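Local coordinates for LPXTG cell wall surface protein (PDB 4IGB) that probably acts as a peptidoglycan-anchored surface adhesin of Streptococcus gordonii, this chain being its N-terminal N1 and N2 domains, at residues Asn54-Tyr57 and Glu58-Gly62; Tyr157-Ala160 and Asn161-Tyr164; Val213-Tyr216 and Gln217-Asn221; Val319-Pro322 and Gly323-Leu327. All coordinates share one frame; numbering follows the deposited sequence.

Interaction 1. Residues Asn54-Tyr57 and Glu58-Gly62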
loop_
_atom_site.group_PDB
_atom_site.type_symbol
_atom_site.label_atom_id
_atom_site.label_comp_id
_atom_site.label_asym_id
_atom_site.label_seq_id
_atom_site.Cartn_x
_atom_site.Cartn_y
_atom_site.Cartn_z
ATOM N N ASN B 54 3.571 -28.506 -4.127
ATOM C CA ASN B 54 3.774 -28.633 -5.566
ATOM C C ASN B 54 2.453 -28.863 -6.279
ATOM O O ASN B 54 2.238 -29.928 -6.868
ATOM C CB ASN B 54 4.738 -29.775 -5.892
ATOM C CG ASN B 54 5.992 -29.733 -5.051
ATOM O OD1 ASN B 54 6.612 -28.672 -4.879
ATOM N ND2 ASN B 54 6.369 -30.891 -4.502
ATOM N N PRO B 55 1.565 -27.878 -6.211
ATOM C CA PRO B 55 0.233 -28.010 -6.804
ATOM C C PRO B 55 0.282 -28.093 -8.324
ATOM O O PRO B 55 1.174 -27.522 -8.949
ATOM C CB PRO B 55 -0.462 -26.717 -6.374
ATOM C CG PRO B 55 0.641 -25.734 -6.245
ATOM C CD PRO B 55 1.835 -26.504 -5.755
ATOM N N HIS B 56 -0.677 -28.802 -8.906
ATOM C CA HIS B 56 -0.805 -28.873 -10.352
ATOM C C HIS B 56 -1.682 -27.721 -10.821
ATOM O O HIS B 56 -2.724 -27.447 -10.226
ATOM C CB HIS B 56 -1.409 -30.212 -10.775
ATOM C CG HIS B 56 -0.532 -31.387 -10.478
ATOM N ND1 HIS B 56 0.311 -31.942 -11.417
ATOM C CD2 HIS B 56 -0.362 -32.111 -9.348
ATOM C CE1 HIS B 56 0.959 -32.958 -10.879
ATOM N NE2 HIS B 56 0.569 -33.083 -9.623
ATOM N N TYR B 57 -1.255 -27.040 -11.877
ATOM C CA TYR B 57 -1.977 -25.872 -12.362
ATOM C C TYR B 57 -3.224 -26.230 -13.163
ATOM O O TYR B 57 -3.142 -26.862 -14.215
ATOM C CB TYR B 57 -1.063 -24.973 -13.196
ATOM C CG TYR B 57 -1.750 -23.724 -13.700
ATOM C CD1 TYR B 57 -1.820 -22.582 -12.915
ATOM C CD2 TYR B 57 -2.336 -23.691 -14.958
ATOM C CE1 TYR B 57 -2.448 -21.442 -13.369
ATOM C CE2 TYR B 57 -2.967 -22.553 -15.421
ATOM C CZ TYR B 57 -3.021 -21.432 -14.622
ATOM O OH TYR B 57 -3.648 -20.297 -15.079
ATOM N N GLU B 58 -4.377 -25.810 -12.654
ATOM C CA GLU B 58 -5.654 -25.957 -13.366
ATOM C C GLU B 58 -6.248 -27.379 -13.428
ATOM O O GLU B 58 -7.448 -27.568 -13.179
ATOM C CB GLU B 58 -5.584 -25.355 -14.779
ATOM C CG GLU B 58 -6.905 -25.483 -15.533
ATOM C CD GLU B 58 -6.979 -24.611 -16.765
ATOM O OE1 GLU B 58 -5.915 -24.231 -17.296
ATOM O OE2 GLU B 58 -8.110 -24.297 -17.190
ATOM N N TYR B 59 -5.417 -28.358 -13.777
ATOM C CA TYR B 59 -5.846 -29.754 -13.887
ATOM C C TYR B 59 -4.826 -30.671 -13.231
ATOM O O TYR B 59 -3.631 -30.410 -13.293
ATOM C CB TYR B 59 -5.988 -30.171 -15.355
ATOM C CG TYR B 59 -7.015 -29.393 -16.140
ATOM C CD1 TYR B 59 -8.372 -29.590 -15.929
ATOM C CD2 TYR B 59 -6.625 -28.475 -17.111
ATOM C CE1 TYR B 59 -9.320 -28.886 -16.650
ATOM C CE2 TYR B 59 -7.567 -27.762 -17.838
ATOM C CZ TYR B 59 -8.915 -27.975 -17.602
ATOM O OH TYR B 59 -9.856 -27.273 -18.318
ATOM N N LEU B 60 -5.299 -31.751 -12.624
ATOM C CA LEU B 60 -4.403 -32.739 -12.033
ATOM C C LEU B 60 -3.355 -33.213 -13.038
ATOM O O LEU B 60 -2.174 -33.350 -12.704
ATOM C CB LEU B 60 -5.198 -33.926 -11.510
ATOM C CG LEU B 60 -4.379 -34.989 -10.791
ATOM C CD1 LEU B 60 -3.446 -34.345 -9.763
ATOM C CD2 LEU B 60 -5.309 -36.000 -10.134
ATOM N N SER B 61 -3.784 -33.457 -14.274
ATOM C CA SER B 61 -2.857 -33.888 -15.318
ATOM C C SER B 61 -1.868 -32.774 -15.660
ATOM O O SER B 61 -0.852 -33.008 -16.306
ATOM C CB SER B 61 -3.612 -34.334 -16.574
ATOM O OG SER B 61 -4.254 -33.238 -17.204
ATOM N N GLY B 62 -2.170 -31.561 -15.219
ATOM C CA GLY B 62 -1.334 -30.411 -15.509
ATOM C C GLY B 62 0.054 -30.519 -14.906
ATOM O O GLY B 62 0.322 -31.396 -14.080
#
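The loop that leaves the short strand 56-57 doubles back in a type I beta turn from Tyr59 to Gly62, and the His56 side chain ties the far end of that turn to the strand. The ring nitrogen His56 ND1 donates to Gly62 O at 2.7 Å with an N-H...O angle of 166°. The acceptor lies almost in the imidazole plane, at the ring edge, whereas the nitrogen stands well out of the carbonyl plane of Gly62, not on a lone pair. This bond places the proton on ND1. A second carbonyl sits over one face of the same ring: Leu60 O is 3.1 Å from His56 ND1, but the angle is too poor for a bond. Leu60 also sends CD1 over the ring, 4.2 Å from the His56 centroid and 27° off the normal, a CH-pi contact. The first torsion of His56 sets the ring beside its own backbone N, with the ND1 edge turned to Gly62 O. Gly62 N to Tyr59 O, 2.7 Å, closes the beta turn; Tyr59 N to Tyr57 O, 2.8 Å, closes a gamma turn centred on Glu58, whose phi is positive. Outside the loop, His56 pairs through its backbone with Val158 of strand 157-158, and Glu58 O accepts from Asn167 ND2. The arrangement is a strand exit built from a classic gamma turn and a type I beta turn, with the carbonyl of its last residue, Gly62, held by a histidine side chain.

Interaction 2. Residues Tyr157-Ala160 and Asn161-Tyr164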
loop_
_atom_site.group_PDB
_atom_site.type_symbol
_atom_site.label_atom_id
_atom_site.label_comp_id
_atom_site.label_asym_id
_atom_site.label_seq_id
_atom_site.Cartn_x
_atom_site.Cartn_y
_atom_site.Cartn_z
ATOM N N TYR B 157 -5.977 -25.063 -8.189
ATOM C CA TYR B 157 -4.714 -25.730 -7.929
ATOM C C TYR B 157 -5.086 -27.027 -7.252
ATOM O O TYR B 157 -5.911 -27.035 -6.349
ATOM C CB TYR B 157 -3.823 -24.876 -7.032
ATOM C CG TYR B 157 -3.308 -23.664 -7.753
ATOM C CD1 TYR B 157 -2.166 -23.744 -8.542
ATOM C CD2 TYR B 157 -3.981 -22.449 -7.683
ATOM C CE1 TYR B 157 -1.696 -22.652 -9.223
ATOM C CE2 TYR B 157 -3.514 -21.342 -8.357
ATOM C CZ TYR B 157 -2.367 -21.451 -9.133
ATOM O OH TYR B 157 -1.875 -20.362 -9.819
ATOM N N VAL B 158 -4.500 -28.126 -7.699
ATOM C CA VAL B 158 -4.924 -29.424 -7.213
ATOM C C VAL B 158 -3.762 -30.392 -7.015
ATOM O O VAL B 158 -2.664 -30.207 -7.556
ATOM C CB VAL B 158 -5.963 -30.080 -8.170
ATOM C CG1 VAL B 158 -7.137 -29.142 -8.425
ATOM C CG2 VAL B 158 -5.303 -30.477 -9.488
ATOM N N ASP B 159 -4.021 -31.411 -6.206
ATOM C CA ASP B 159 -3.196 -32.607 -6.175
ATOM C C ASP B 159 -4.117 -33.814 -6.073
ATOM O O ASP B 159 -5.342 -33.665 -6.078
ATOM C CB ASP B 159 -2.153 -32.563 -5.052
ATOM C CG ASP B 159 -2.767 -32.561 -3.668
ATOM O OD1 ASP B 159 -3.989 -32.787 -3.533
ATOM O OD2 ASP B 159 -2.008 -32.347 -2.699
ATOM N N ALA B 160 -3.533 -35.004 -5.991
ATOM C CA ALA B 160 -4.303 -36.243 -6.026
ATOM C C ALA B 160 -5.369 -36.301 -4.938
ATOM O O ALA B 160 -6.439 -36.862 -5.138
ATOM C CB ALA B 160 -3.373 -37.442 -5.918
ATOM N N ASN B 161 -5.064 -35.724 -3.782
ATOM C CA ASN B 161 -5.982 -35.763 -2.650
ATOM C C ASN B 161 -6.978 -34.609 -2.644
ATOM O O ASN B 161 -7.942 -34.615 -1.879
ATOM C CB ASN B 161 -5.203 -35.801 -1.334
ATOM C CG ASN B 161 -4.388 -37.069 -1.180
ATOM O OD1 ASN B 161 -4.675 -38.084 -1.815
ATOM N ND2 ASN B 161 -3.365 -37.017 -0.338
ATOM N N HIS B 162 -6.743 -33.622 -3.501
ATOM C CA HIS B 162 -7.630 -32.471 -3.603
ATOM C C HIS B 162 -7.945 -32.158 -5.060
ATOM O O HIS B 162 -7.457 -31.178 -5.617
ATOM C CB HIS B 162 -7.010 -31.251 -2.919
ATOM C CG HIS B 162 -6.821 -31.420 -1.444
ATOM N ND1 HIS B 162 -5.749 -32.097 -0.904
ATOM C CD2 HIS B 162 -7.568 -31.000 -0.396
ATOM C CE1 HIS B 162 -5.844 -32.086 0.413
ATOM N NE2 HIS B 162 -6.938 -31.428 0.747
ATOM N N ASP B 163 -8.766 -33.006 -5.669
ATOM C CA ASP B 163 -9.140 -32.844 -7.066
ATOM C C ASP B 163 -10.654 -32.752 -7.208
ATOM O O ASP B 163 -11.253 -33.460 -8.015
ATOM C CB ASP B 163 -8.603 -34.011 -7.895
ATOM C CG ASP B 163 -8.645 -33.740 -9.385
ATOM O OD1 ASP B 163 -8.577 -32.557 -9.779
ATOM O OD2 ASP B 163 -8.747 -34.710 -10.162
ATOM N N TYR B 164 -11.269 -31.879 -6.417
ATOM C CA TYR B 164 -12.716 -31.706 -6.466
ATOM C C TYR B 164 -13.120 -30.271 -6.803
ATOM O O TYR B 164 -14.241 -29.847 -6.519
ATOM C CB TYR B 164 -13.372 -32.175 -5.157
ATOM C CG TYR B 164 -12.615 -31.755 -3.929
ATOM C CD1 TYR B 164 -12.656 -30.437 -3.489
ATOM C CD2 TYR B 164 -11.838 -32.666 -3.215
ATOM C CE1 TYR B 164 -11.951 -30.029 -2.363
ATOM C CE2 TYR B 164 -11.130 -32.273 -2.092
ATOM C CZ TYR B 164 -11.192 -30.947 -1.669
ATOM O OH TYR B 164 -10.497 -30.527 -0.556
HETATM O O HOH W 1 -9.228 -35.926 -4.410
#
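Asp159 holds its CG between the backbone N and the carbonyl carbon (chi1 65°), while His162 sets its ring beside its own N; the two side chains run side by side and point the same way. His162 ND1 donates to Asp159 OD1 at 3.2 Å, with an N-H...O angle of 146°. The oxygen lies almost in the imidazole plane and offers its syn lone pair, although the carboxylate and ring planes are turned 43° apart. The same Asp159 OD1 also faces two backbone amides, Asn161 N at 3.1 Å and His162 N at 2.9 Å, but both bonds are strongly bent and weak; the first gives the geometry of an Asx turn. A type I beta turn from Asp159 to His162 underlies this grouping, and its closing bond, His162 N to Asp159 O, measures 2.9 Å. One water bridges Ala160 O and Asp163 N, donating a hydrogen bond to the first and accepting one from the second. Val158 packs its CB against His162 O at 3.2 Å, and its CG2 lies 3.9 Å from Asp163 OD1. The His162 ring also stacks with Phe50, and Leu52 touches both Asp159 and His162, so strand 47-53 borders the pair. A single carboxylate oxygen thus gathers one ring N-H and, weakly, two amides; the ring bond, with the Phe50 stack, should restrict the imidazole's rotation, and these donors would be expected to favour an ionised Asp159.

Interaction 3. Residues Val213-Tyr216 and Gln217-Asn221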
loop_
_atom_site.group_PDB
_atom_site.type_symbol
_atom_site.label_atom_id
_atom_site.label_comp_id
_atom_site.label_asym_id
_atom_site.label_seq_id
_atom_site.Cartn_x
_atom_site.Cartn_y
_atom_site.Cartn_z
ATOM N N VAL B 213 -11.393 -0.814 -7.763
ATOM C CA VAL B 213 -11.306 -0.192 -6.459
ATOM C C VAL B 213 -12.639 0.474 -6.205
ATOM O O VAL B 213 -13.065 1.325 -6.979
ATOM C CB VAL B 213 -10.208 0.865 -6.430
ATOM C CG1 VAL B 213 -10.180 1.583 -5.082
ATOM C CG2 VAL B 213 -8.856 0.227 -6.758
ATOM N N LYS B 214 -13.310 0.056 -5.142
ATOM C CA LYS B 214 -14.558 0.683 -4.721
ATOM C C LYS B 214 -14.284 2.072 -4.144
ATOM O O LYS B 214 -13.237 2.291 -3.547
ATOM C CB LYS B 214 -15.265 -0.203 -3.689
ATOM C CG LYS B 214 -15.948 -1.425 -4.328
ATOM C CD LYS B 214 -16.288 -2.483 -3.304
ATOM C CE LYS B 214 -17.295 -2.002 -2.247
ATOM N NZ LYS B 214 -17.328 -2.997 -1.102
ATOM N N ASN B 215 -15.205 3.016 -4.354
ATOM C CA ASN B 215 -15.038 4.357 -3.802
ATOM C C ASN B 215 -13.692 4.953 -4.251
ATOM O O ASN B 215 -13.013 5.682 -3.520
ATOM C CB ASN B 215 -15.133 4.266 -2.279
ATOM C CG ASN B 215 -15.633 5.535 -1.634
ATOM O OD1 ASN B 215 -15.386 5.772 -0.442
ATOM N ND2 ASN B 215 -16.341 6.359 -2.401
ATOM N N TYR B 216 -13.325 4.631 -5.479
ATOM C CA TYR B 216 -12.005 4.962 -6.021
ATOM C C TYR B 216 -11.541 6.399 -5.790
ATOM O O TYR B 216 -10.490 6.619 -5.189
ATOM C CB TYR B 216 -11.986 4.614 -7.511
ATOM C CG TYR B 216 -10.789 5.103 -8.290
ATOM C CD1 TYR B 216 -9.492 4.814 -7.876
ATOM C CD2 TYR B 216 -10.959 5.806 -9.483
ATOM C CE1 TYR B 216 -8.394 5.242 -8.611
ATOM C CE2 TYR B 216 -9.869 6.234 -10.227
ATOM C CZ TYR B 216 -8.590 5.948 -9.791
ATOM O OH TYR B 216 -7.509 6.364 -10.532
ATOM N N GLN B 217 -12.320 7.375 -6.266
ATOM C CA GLN B 217 -11.903 8.771 -6.228
ATOM C C GLN B 217 -11.902 9.317 -4.799
ATOM O O GLN B 217 -11.177 10.266 -4.488
ATOM C CB GLN B 217 -12.787 9.644 -7.142
ATOM C CG GLN B 217 -12.675 9.343 -8.635
ATOM C CD GLN B 217 -13.783 8.406 -9.142
ATOM O OE1 GLN B 217 -14.283 7.554 -8.404
ATOM N NE2 GLN B 217 -14.175 8.581 -10.401
ATOM N N ASN B 218 -12.713 8.730 -3.929
ATOM C CA ASN B 218 -12.689 9.111 -2.512
ATOM C C ASN B 218 -11.570 8.442 -1.709
ATOM O O ASN B 218 -11.175 8.945 -0.667
ATOM C CB ASN B 218 -14.032 8.815 -1.835
ATOM C CG ASN B 218 -15.124 9.795 -2.245
ATOM O OD1 ASN B 218 -16.292 9.418 -2.385
ATOM N ND2 ASN B 218 -14.748 11.055 -2.443
ATOM N N ASP B 219 -11.048 7.320 -2.201
ATOM C CA ASP B 219 -10.134 6.491 -1.389
ATOM C C ASP B 219 -8.686 6.459 -1.864
ATOM O O ASP B 219 -7.791 6.037 -1.124
ATOM C CB ASP B 219 -10.638 5.050 -1.305
ATOM C CG ASP B 219 -11.837 4.898 -0.380
ATOM O OD1 ASP B 219 -12.235 5.892 0.246
ATOM O OD2 ASP B 219 -12.374 3.776 -0.287
ATOM N N VAL B 220 -8.463 6.869 -3.110
ATOM C CA VAL B 220 -7.131 6.804 -3.681
ATOM C C VAL B 220 -6.544 8.202 -3.874
ATOM O O VAL B 220 -7.224 9.126 -4.362
ATOM C CB VAL B 220 -7.127 5.976 -4.996
ATOM C CG1 VAL B 220 -5.796 6.068 -5.698
ATOM C CG2 VAL B 220 -7.442 4.536 -4.681
ATOM N N ASN B 221 -5.288 8.341 -3.469
ATOM C CA ASN B 221 -4.552 9.589 -3.593
ATOM C C ASN B 221 -3.845 9.704 -4.943
ATOM O O ASN B 221 -3.871 10.762 -5.568
ATOM C CB ASN B 221 -3.525 9.713 -2.465
ATOM C CG ASN B 221 -2.698 10.999 -2.560
ATOM O OD1 ASN B 221 -1.619 11.004 -3.135
ATOM N ND2 ASN B 221 -3.205 12.079 -2.004
#
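Gln217 follows Tyr216 in the single helical turn 216-219, and its side chain crosses that of Tyr216 at about a right angle, its OE1 3.8 Å from Tyr216 CB. Next, Asn218 accepts from the side chain of the N-cap residue, Asn215 ND2 reaching Asn218 OD1 at 3.1 Å; at 134° the bond is weak, and the two amides are 72° apart. Asn215 makes no capping bond with its side chain. Asp219 comes third. Its N lies 3.1 Å from Tyr216 O, a bond of 146° in which the amide stands far out of the carbonyl plane, and it also makes a weak, bent hydrogen bond to Asn215 O. The Asp219 side chain crosses that of Asn215 at about a right angle, OD2 being 3.4 Å from Asn215 CB. Val220 then leaves helical geometry, yet its N still donates to Tyr216 O at 2.9 Å, nearly along the C=O axis, so that one carbonyl receives two amides. Its CG2 branch, anti to the carbonyl carbon, packs 3.8 Å from Tyr216 CD1 and 4.0 Å from Val213 CG1. The turn joins strand 210-214, in the eight-strand antiparallel sheet, to strand 220-226, in the mixed five-strand sheet. Tyr216 links it to its surroundings: its ring meets Trp242 of strand 239-243 edge-to-face, its OH hydrogen-bonds Glu16 OE2 of strand 14-19, and Leu14 of that strand touches Tyr216, Gln217 and Val220.

Interaction 4. Residues Val319-Pro322 and Gly323-Leu327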
loop_
_atom_site.group_PDB
_atom_site.type_symbol
_atom_site.label_atom_id
_atom_site.label_comp_id
_atom_site.label_asym_id
_atom_site.label_seq_id
_atom_site.Cartn_x
_atom_site.Cartn_y
_atom_site.Cartn_z
ATOM N N VAL B 319 15.400 13.044 0.544
ATOM C CA VAL B 319 14.305 13.207 -0.387
ATOM C C VAL B 319 14.118 11.967 -1.270
ATOM O O VAL B 319 15.041 11.549 -1.961
ATOM C CB VAL B 319 14.551 14.441 -1.285
ATOM C CG1 VAL B 319 13.438 14.592 -2.293
ATOM C CG2 VAL B 319 14.708 15.708 -0.436
ATOM N N PRO B 320 12.907 11.386 -1.265
ATOM C CA PRO B 320 12.615 10.203 -2.085
ATOM C C PRO B 320 12.725 10.498 -3.574
ATOM O O PRO B 320 12.311 11.563 -4.020
ATOM C CB PRO B 320 11.148 9.887 -1.751
ATOM C CG PRO B 320 10.817 10.694 -0.579
ATOM C CD PRO B 320 11.710 11.881 -0.572
ATOM N N VAL B 321 13.239 9.545 -4.340
ATOM C CA VAL B 321 13.363 9.706 -5.782
ATOM C C VAL B 321 12.076 9.311 -6.509
ATOM O O VAL B 321 11.623 8.171 -6.408
ATOM C CB VAL B 321 14.540 8.870 -6.338
ATOM C CG1 VAL B 321 14.587 8.948 -7.868
ATOM C CG2 VAL B 321 15.872 9.322 -5.708
ATOM N N PRO B 322 11.497 10.255 -7.268
ATOM C CA PRO B 322 10.236 10.040 -7.984
ATOM C C PRO B 322 10.401 8.991 -9.071
ATOM O O PRO B 322 11.395 9.004 -9.797
ATOM C CB PRO B 322 9.961 11.406 -8.630
ATOM C CG PRO B 322 10.770 12.378 -7.838
ATOM C CD PRO B 322 12.001 11.625 -7.448
ATOM N N GLY B 323 9.433 8.091 -9.186
ATOM C CA GLY B 323 9.517 7.028 -10.167
ATOM C C GLY B 323 10.361 5.886 -9.653
ATOM O O GLY B 323 10.541 4.875 -10.328
ATOM N N LYS B 324 10.877 6.037 -8.443
ATOM C CA LYS B 324 11.746 5.011 -7.867
ATOM C C LYS B 324 11.294 4.655 -6.451
ATOM O O LYS B 324 10.796 3.558 -6.220
ATOM C CB LYS B 324 13.203 5.494 -7.859
ATOM C CG LYS B 324 14.193 4.560 -7.174
ATOM C CD LYS B 324 15.570 5.237 -7.030
ATOM C CE LYS B 324 16.606 4.324 -6.383
ATOM N NZ LYS B 324 16.260 3.995 -4.971
ATOM N N ASP B 325 11.476 5.583 -5.512
ATOM C CA ASP B 325 11.057 5.394 -4.126
ATOM C C ASP B 325 9.574 5.686 -3.944
ATOM O O ASP B 325 8.902 5.016 -3.166
ATOM C CB ASP B 325 11.838 6.328 -3.213
ATOM C CG ASP B 325 13.328 6.093 -3.289
ATOM O OD1 ASP B 325 13.724 4.914 -3.329
ATOM O OD2 ASP B 325 14.090 7.081 -3.308
ATOM N N ILE B 326 9.098 6.718 -4.634
ATOM C CA ILE B 326 7.684 7.107 -4.637
ATOM C C ILE B 326 7.167 7.060 -6.074
ATOM O O ILE B 326 7.955 7.153 -7.025
ATOM C CB ILE B 326 7.471 8.522 -4.057
ATOM C CG1 ILE B 326 8.367 9.531 -4.788
ATOM C CG2 ILE B 326 7.776 8.533 -2.551
ATOM C CD1 ILE B 326 8.173 10.975 -4.355
ATOM N N LEU B 327 5.849 6.929 -6.231
ATOM C CA LEU B 327 5.256 6.639 -7.534
ATOM C C LEU B 327 5.444 7.750 -8.562
ATOM O O LEU B 327 5.473 7.486 -9.768
ATOM C CB LEU B 327 3.764 6.338 -7.395
ATOM C CG LEU B 327 3.392 5.108 -6.570
ATOM C CD1 LEU B 327 1.888 5.017 -6.458
ATOM C CD2 LEU B 327 3.964 3.842 -7.196
#
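Hydrogen bonds dominate this loop between strands 310-317 and 333-338 of the N2 domain, and most converge on the backbone of Val321. Its carbonyl takes two amides: Asp325 N at 2.7 Å from Val321 O, in the carbonyl plane, and Lys324 N at 3.0 Å from the same oxygen, 37° out of that plane. Ile326 N adds a weak third bond. In return, Val321 N donates to Asp325 OD2 at 2.8 Å and an almost straight 174°, meeting the carboxylate on its anti side. Asp325 CG lies beside its own backbone N (chi1 -59°), from where the carboxylate reaches across to Val321. The loop is also pinned by Gly323 N to Ile326 O, 2.8 Å. Among charges, Lys324 NZ forms a salt bridge to Asp325 OD1 at 3.2 Å and another to Asp27 of the N-terminal domain, so the contact lies where the two domains meet. Apolar contacts complete the set: Pro320 CB lies 3.7 Å from Ile326 CG2, both residues touching Val417 of strand 409-417, and Val321 CG1 meets Lys324 CB at 3.7 Å. Asp325 is buried, with one oxygen spent on a backbone N-H and the other on a lysine that also faces Asp27; this lysine would be expected to offset the closeness of the two carboxylates.

How the interactions relate
All four contacts are local, but they occupy different places. Interactions 1 and 2 are neighbours, their centres 8 Å apart: strands 56-57 and 157-158 pair as a small antiparallel sheet, and each hands over to a type I turn held by a histidine. Interaction 1 is a surface contact in which the imidazole donates to a neutral carbonyl; interaction 2, partly buried, uses a carboxylate instead. Interaction 3, about 22 Å from either at nearest atoms, has half its touching residues buried and relies on helical backbone bonds and apolar packing. Interaction 4 lies in the N2 domain, partly buried, about 8 Å at nearest atoms from interaction 3, and combines a salt bridge with a carboxylate-backbone bond.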